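Local coordinates for glycosyl hydrolases family 31 family protein (Aspergillus niger, PDB 6DRU) that releases alpha-xylose from the non-reducing terminal glucose of xyloglucan oligosaccharides, as an alpha-xylosidase of glycoside hydrolase family 31, at residues Phe189-Pro194 against Phe208-Thr213. Sequence-based numbering, arbitrary orientation.
Sequences FIWNMP and FTAAST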
# COMPACT_ATOMS: atom_id res chain seq x y z
N PHE A 189 27.79 -10.42 -14.43
CA PHE A 189 26.36 -10.16 -14.39
C PHE A 189 26.12 -8.74 -13.88
O PHE A 189 26.74 -8.32 -12.90
CB PHE A 189 25.65 -11.18 -13.49
CG PHE A 189 24.15 -11.12 -13.53
CD1 PHE A 189 23.45 -10.23 -12.73
CD2 PHE A 189 23.43 -11.97 -14.36
CE1 PHE A 189 22.07 -10.18 -12.76
CE2 PHE A 189 22.05 -11.93 -14.39
CZ PHE A 189 21.37 -11.03 -13.59
N ILE A 190 25.23 -8.01 -14.56
CA ILE A 190 24.89 -6.64 -14.19
C ILE A 190 23.38 -6.56 -14.03
O ILE A 190 22.63 -6.80 -14.99
CB ILE A 190 25.36 -5.63 -15.25
CG1 ILE A 190 26.87 -5.74 -15.47
CG2 ILE A 190 25.00 -4.21 -14.82
CD1 ILE A 190 27.40 -4.84 -16.56
N TRP A 191 22.93 -6.22 -12.82
CA TRP A 191 21.52 -5.97 -12.53
C TRP A 191 21.28 -4.49 -12.75
O TRP A 191 21.43 -3.66 -11.85
CB TRP A 191 21.19 -6.43 -11.11
CG TRP A 191 19.77 -6.26 -10.64
CD1 TRP A 191 19.31 -5.31 -9.77
CD2 TRP A 191 18.65 -7.09 -10.97
NE1 TRP A 191 17.96 -5.49 -9.55
CE2 TRP A 191 17.53 -6.57 -10.28
CE3 TRP A 191 18.47 -8.21 -11.79
CZ2 TRP A 191 16.26 -7.13 -10.38
CZ3 TRP A 191 17.21 -8.76 -11.89
CH2 TRP A 191 16.12 -8.22 -11.19
N ASN A 192 20.91 -4.13 -13.99
CA ASN A 192 20.80 -2.74 -14.42
C ASN A 192 19.49 -2.14 -13.92
O ASN A 192 18.53 -1.91 -14.66
CB ASN A 192 20.91 -2.65 -15.94
CG ASN A 192 20.98 -1.22 -16.44
OD1 ASN A 192 21.44 -0.32 -15.73
ND2 ASN A 192 20.53 -1.00 -17.67
N MET A 193 19.46 -1.88 -12.61
CA MET A 193 18.25 -1.41 -11.94
C MET A 193 18.62 -0.35 -10.91
O MET A 193 19.55 -0.56 -10.10
CB MET A 193 17.52 -2.57 -11.26
CG MET A 193 17.18 -3.72 -12.19
SD MET A 193 15.71 -3.40 -13.19
CE MET A 193 14.42 -3.74 -12.00
N PRO A 194 17.94 0.80 -10.90
CA PRO A 194 18.18 1.82 -9.87
C PRO A 194 17.36 1.65 -8.60
O PRO A 194 17.51 2.46 -7.68
CB PRO A 194 17.78 3.11 -10.60
CG PRO A 194 16.66 2.67 -11.48
CD PRO A 194 16.98 1.26 -11.92
N PHE A 208 17.92 -11.58 -7.29
CA PHE A 208 17.90 -10.12 -7.23
C PHE A 208 16.46 -9.65 -7.12
O PHE A 208 15.56 -10.22 -7.75
CB PHE A 208 18.57 -9.51 -8.46
CG PHE A 208 20.01 -9.87 -8.61
CD1 PHE A 208 20.39 -11.02 -9.27
CD2 PHE A 208 21.00 -9.06 -8.08
CE1 PHE A 208 21.72 -11.36 -9.41
CE2 PHE A 208 22.34 -9.39 -8.21
CZ PHE A 208 22.70 -10.55 -8.88
N THR A 209 16.23 -8.60 -6.34
CA THR A 209 14.90 -8.05 -6.15
C THR A 209 14.91 -6.55 -6.41
O THR A 209 15.94 -5.88 -6.28
CB THR A 209 14.35 -8.31 -4.73
OG1 THR A 209 15.08 -7.53 -3.78
CG2 THR A 209 14.46 -9.79 -4.37
N ALA A 210 13.74 -6.03 -6.77
CA ALA A 210 13.53 -4.60 -6.98
C ALA A 210 12.27 -4.19 -6.23
O ALA A 210 11.20 -4.76 -6.46
CB ALA A 210 13.41 -4.27 -8.47
N ALA A 211 12.40 -3.20 -5.35
CA ALA A 211 11.28 -2.80 -4.50
C ALA A 211 10.13 -2.24 -5.33
O ALA A 211 8.96 -2.57 -5.08
CB ALA A 211 11.74 -1.78 -3.46
N SER A 212 10.43 -1.39 -6.30
CA SER A 212 9.41 -0.80 -7.15
C SER A 212 10.04 -0.46 -8.49
O SER A 212 11.07 0.22 -8.53
CB SER A 212 8.79 0.45 -6.51
OG SER A 212 7.88 1.08 -7.39
N THR A 213 9.43 -0.93 -9.57
CA THR A 213 9.98 -0.70 -10.90
C THR A 213 8.87 -0.91 -11.92
O THR A 213 7.80 -1.44 -11.61
CB THR A 213 11.17 -1.62 -11.19
OG1 THR A 213 11.73 -1.29 -12.46
CG2 THR A 213 10.72 -3.07 -11.20
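F208 packs against both W191 and F189, its CB over the indole and its ring reaching both. That CB lies over the six-membered ring of W191 in a CH-pi contact, 3.4 Å from the ring centroid and only 9° off the normal. Chi1 of F208, -62°, sets CG anti to the carbonyl carbon; CD2 of its ring lies near W191 CG, while CE1 is on the F189 side. There the two phenyl rings are nearly parallel but slid apart, overlapping little, and F189 CE1 approaches F208 CE1 to 3.6 Å. The W191 five-membered ring and the F208 ring are similarly offset, their centroids 5.1 Å apart. The cluster illustrates how the hydrophobic core of a beta-sandwich is filled: strands 187-191 and 205-213 belong to two facing sheets of the N-terminal region, and the axes of segments 189-191 and 208-210 come no closer than 9.9 Å, with no hydrogen bond across the contact. Y218 and F141 extend the aromatic packing around F189. On the W191 face opposite F208 sits M193 CG, offset toward the rim. Bends at chi2 and chi3 of M193 bring its methyl CE to A210 CB, at 3.7 Å, and equally near T213 OG1, whose hydrogen-bonding partner is the carbonyl oxygen of L215. A210 CB itself lies at the indole edge, 4.5 Å from W191 CZ2.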